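Endonuclease/exonuclease/phosphatase (Beutenbergia cavernae DSM 12333, PDB 4RUW) belongs to the endonuclease/exonuclease/phosphatase family with a DNase I-like fold, carries an additional Ig-like domain and binds a zinc ion. Local coordinates at residues D193-P204 and V228-N237. Sequence-based numbering, arbitrary orientation.
Sequences DVVVHATHLSTP and VPSVLAGDLN
Asn237 turns its side chain onto the chain leaving strand 193-200, and its ND2 gives a nearly straight hydrogen bond of 2.9 Å to Leu201 O. The acceptor lies in the amide plane, whereas the donor is tilted from the carbonyl plane of Leu201. CB of Asn237 meanwhile presses on Ser202 O at 3.2 Å, and Thr203 CG2 runs alongside the amide. Asp235 CB lies over one face of the His200 imidazole, 4.1 Å from the ring centroid, in a CH-pi contact. With CG anti to the backbone N in both residues (chi1 -178° and -179°), the two groups extend side by side, ring and carboxylate planes 15° apart. Although His200 NE2 comes near Asp235 OD2, their angle is too poor for a hydrogen bond; the carboxylate oxygen is held by Asn62 ND2 instead, and a water joins NE2 to Asn237 ND2. Leu201 and Leu236 lie side by side, Leu201 CG meeting Leu236 CD2, which also touches Thr199 CG2 at 3.8 Å. Upstream, parallel pairing is regular from Val195 N to Pro229 O through Thr199 N to Ala233 O; past Ala233 it slackens to a weak bond from Asp235 N to Thr199 O (3.5 Å), then recovers at Leu201 N to Asp235 O (3.0 Å). Val196, beside Val231, and Ala198 pack on Val93 of strand 91-98, in the other sheet. On the opposite face a water bridges His197 NE2 and Ser230 OG, while His197 ND1 is taken by Thr183 OG1. The Asp193 end is more solvent-exposed: Val195 CG2 touches Val228 CG2 at 4.1 Å, and a water links Asp193 O to Pro229 O. Helix 207-222 connects the two strands, making this a beta-alpha-beta crossover within one of the two packed sheets of the DNase I-like sandwich.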
loop_
_atom_site.group_PDB
_atom_site.type_symbol
_atom_site.label_atom_id
_atom_site.label_comp_id
_atom_site.label_asym_id
_atom_site.label_seq_id
_atom_site.Cartn_x
_atom_site.Cartn_y
_atom_site.Cartn_z
ATOM N N ASP A 193 -0.798 20.321 1.417
ATOM C CA ASP A 193 0.303 19.439 1.057
ATOM C C ASP A 193 0.019 17.993 1.441
ATOM O O ASP A 193 -0.383 17.703 2.571
ATOM C CB ASP A 193 1.599 19.883 1.740
ATOM C CG ASP A 193 2.158 21.179 1.180
ATOM O OD1 ASP A 193 1.585 21.742 0.224
ATOM O OD2 ASP A 193 3.200 21.625 1.701
ATOM N N VAL A 194 0.268 17.087 0.502
ATOM C CA VAL A 194 0.180 15.653 0.765
ATOM C C VAL A 194 1.510 15.053 0.326
ATOM O O VAL A 194 1.921 15.254 -0.813
ATOM C CB VAL A 194 -0.987 14.999 -0.016
ATOM C CG1 VAL A 194 -0.986 13.492 0.207
ATOM C CG2 VAL A 194 -2.318 15.616 0.397
ATOM N N VAL A 195 2.185 14.335 1.223
ATOM C CA VAL A 195 3.435 13.691 0.859
ATOM C C VAL A 195 3.145 12.343 0.208
ATOM O O VAL A 195 2.438 11.516 0.778
ATOM C CB VAL A 195 4.347 13.505 2.084
ATOM C CG1 VAL A 195 5.672 12.889 1.669
ATOM C CG2 VAL A 195 4.574 14.846 2.787
ATOM N N VAL A 196 3.664 12.146 -1.002
ATOM C CA VAL A 196 3.470 10.912 -1.748
ATOM C C VAL A 196 4.758 10.109 -1.775
ATOM O O VAL A 196 5.789 10.593 -2.262
ATOM C CB VAL A 196 3.008 11.231 -3.189
ATOM C CG1 VAL A 196 2.833 9.953 -4.005
ATOM C CG2 VAL A 196 1.728 12.053 -3.180
ATOM N N HIS A 197 4.695 8.895 -1.236
ATOM C CA HIS A 197 5.808 7.963 -1.260
ATOM C C HIS A 197 5.474 6.844 -2.235
ATOM O O HIS A 197 4.452 6.168 -2.084
ATOM C CB HIS A 197 6.034 7.359 0.128
ATOM C CG HIS A 197 6.291 8.363 1.205
ATOM N ND1 HIS A 197 7.523 8.971 1.388
ATOM C CD2 HIS A 197 5.488 8.857 2.176
ATOM C CE1 HIS A 197 7.456 9.787 2.420
ATOM N NE2 HIS A 197 6.231 9.732 2.924
ATOM N N ALA A 198 6.340 6.651 -3.228
ATOM C CA ALA A 198 6.140 5.681 -4.307
ATOM C C ALA A 198 7.266 4.666 -4.279
ATOM O O ALA A 198 8.441 5.050 -4.297
ATOM C CB ALA A 198 6.149 6.400 -5.641
ATOM N N THR A 199 6.950 3.376 -4.252
ATOM C CA THR A 199 8.018 2.396 -4.278
ATOM C C THR A 199 7.571 1.077 -4.895
ATOM O O THR A 199 6.420 0.923 -5.337
ATOM C CB THR A 199 8.646 2.199 -2.867
ATOM O OG1 THR A 199 9.909 1.527 -2.983
ATOM C CG2 THR A 199 7.735 1.395 -1.967
ATOM N N HIS A 200 8.511 0.138 -4.923
ATOM C CA HIS A 200 8.354 -1.170 -5.542
ATOM C C HIS A 200 9.458 -2.008 -4.886
ATOM O O HIS A 200 10.646 -1.686 -5.005
ATOM C CB HIS A 200 8.539 -1.033 -7.063
ATOM C CG HIS A 200 8.364 -2.298 -7.843
ATOM N ND1 HIS A 200 8.472 -2.320 -9.213
ATOM C CD2 HIS A 200 8.094 -3.571 -7.462
ATOM C CE1 HIS A 200 8.282 -3.552 -9.648
ATOM N NE2 HIS A 200 8.060 -4.331 -8.608
ATOM N N LEU A 201 9.075 -3.032 -4.128
ATOM C CA LEU A 201 10.055 -3.828 -3.390
ATOM C C LEU A 201 10.467 -5.078 -4.163
ATOM O O LEU A 201 9.815 -5.439 -5.149
ATOM C CB LEU A 201 9.497 -4.233 -2.022
ATOM C CG LEU A 201 8.987 -3.095 -1.140
ATOM C CD1 LEU A 201 8.575 -3.644 0.202
ATOM C CD2 LEU A 201 10.007 -1.968 -0.995
ATOM N N SER A 202 11.513 -5.758 -3.702
ATOM C CA SER A 202 11.910 -7.012 -4.324
ATOM C C SER A 202 10.785 -8.036 -4.290
ATOM O O SER A 202 9.907 -7.987 -3.434
ATOM C CB SER A 202 13.110 -7.610 -3.600
ATOM O OG SER A 202 14.273 -6.833 -3.771
ATOM N N THR A 203 10.838 -8.976 -5.221
ATOM C CA THR A 203 9.941 -10.123 -5.210
ATOM C C THR A 203 10.379 -11.102 -4.128
ATOM O O THR A 203 11.557 -11.167 -3.791
ATOM C CB THR A 203 9.973 -10.856 -6.553
ATOM O OG1 THR A 203 11.288 -11.385 -6.772
ATOM C CG2 THR A 203 9.594 -9.911 -7.680
ATOM N N PRO A 204 9.436 -11.871 -3.567
ATOM C CA PRO A 204 9.807 -12.817 -2.509
ATOM C C PRO A 204 10.251 -14.150 -3.107
ATOM O O PRO A 204 9.689 -15.197 -2.789
ATOM C CB PRO A 204 8.501 -12.981 -1.731
ATOM C CG PRO A 204 7.448 -12.834 -2.780
ATOM C CD PRO A 204 7.977 -11.817 -3.772
ATOM N N VAL A 228 1.964 14.056 9.289
ATOM C CA VAL A 228 1.486 14.904 8.198
ATOM C C VAL A 228 0.756 14.035 7.188
ATOM O O VAL A 228 1.058 12.852 7.071
ATOM C CB VAL A 228 2.640 15.687 7.510
ATOM C CG1 VAL A 228 3.405 16.519 8.536
ATOM C CG2 VAL A 228 3.577 14.749 6.742
ATOM N N PRO A 229 -0.219 14.608 6.464
ATOM C CA PRO A 229 -0.953 13.793 5.485
ATOM C C PRO A 229 -0.009 13.173 4.452
ATOM O O PRO A 229 0.682 13.903 3.735
ATOM C CB PRO A 229 -1.895 14.807 4.834
ATOM C CG PRO A 229 -2.130 15.821 5.926
ATOM C CD PRO A 229 -0.794 15.958 6.599
ATOM N N SER A 230 0.019 11.844 4.392
ATOM C CA SER A 230 0.909 11.137 3.486
ATOM C C SER A 230 0.249 9.868 2.978
ATOM O O SER A 230 -0.609 9.284 3.647
ATOM C CB SER A 230 2.215 10.744 4.182
ATOM O OG SER A 230 2.792 11.806 4.916
ATOM N N VAL A 231 0.679 9.437 1.799
ATOM C CA VAL A 231 0.317 8.129 1.282
ATOM C C VAL A 231 1.581 7.381 0.884
ATOM O O VAL A 231 2.582 7.994 0.512
ATOM C CB VAL A 231 -0.673 8.203 0.093
ATOM C CG1 VAL A 231 -1.989 8.812 0.539
ATOM C CG2 VAL A 231 -0.089 8.977 -1.074
ATOM N N LEU A 232 1.528 6.059 0.997
ATOM C CA LEU A 232 2.600 5.170 0.563
ATOM C C LEU A 232 1.960 4.196 -0.401
ATOM O O LEU A 232 1.008 3.504 -0.047
ATOM C CB LEU A 232 3.210 4.432 1.755
ATOM C CG LEU A 232 4.120 3.247 1.421
ATOM C CD1 LEU A 232 5.333 3.680 0.602
ATOM C CD2 LEU A 232 4.549 2.525 2.688
ATOM N N ALA A 233 2.471 4.149 -1.621
ATOM C CA ALA A 233 1.832 3.348 -2.639
ATOM C C ALA A 233 2.844 2.629 -3.497
ATOM O O ALA A 233 3.938 3.123 -3.748
ATOM C CB ALA A 233 0.919 4.206 -3.509
ATOM N N GLY A 234 2.440 1.460 -3.974
ATOM C CA GLY A 234 3.193 0.737 -4.972
ATOM C C GLY A 234 3.082 -0.756 -4.832
ATOM O O GLY A 234 2.297 -1.283 -4.034
ATOM N N ASP A 235 3.887 -1.437 -5.631
ATOM C CA ASP A 235 3.950 -2.884 -5.648
ATOM C C ASP A 235 4.916 -3.317 -4.549
ATOM O O ASP A 235 6.134 -3.339 -4.736
ATOM C CB ASP A 235 4.444 -3.317 -7.029
ATOM C CG ASP A 235 4.525 -4.823 -7.197
ATOM O OD1 ASP A 235 4.305 -5.575 -6.220
ATOM O OD2 ASP A 235 4.832 -5.253 -8.339
ATOM N N LEU A 236 4.364 -3.636 -3.384
ATOM C CA LEU A 236 5.199 -4.049 -2.268
ATOM C C LEU A 236 5.612 -5.510 -2.371
ATOM O O LEU A 236 6.483 -5.961 -1.628
ATOM C CB LEU A 236 4.511 -3.776 -0.933
ATOM C CG LEU A 236 4.116 -2.315 -0.696
ATOM C CD1 LEU A 236 3.541 -2.147 0.695
ATOM C CD2 LEU A 236 5.293 -1.361 -0.930
ATOM N N ASN A 237 4.980 -6.250 -3.287
ATOM C CA ASN A 237 5.379 -7.633 -3.551
ATOM C C ASN A 237 5.229 -8.559 -2.346
ATOM O O ASN A 237 5.897 -9.594 -2.259
ATOM C CB ASN A 237 6.812 -7.700 -4.101
ATOM C CG ASN A 237 6.853 -7.831 -5.605
ATOM O OD1 ASN A 237 6.064 -8.572 -6.195
ATOM N ND2 ASN A 237 7.784 -7.124 -6.239
HETATM O O HOH W 1 1.538 16.535 4.166
HETATM O O HOH W 2 5.534 11.320 5.103
HETATM O O HOH W 3 8.098 -7.136 -9.253
#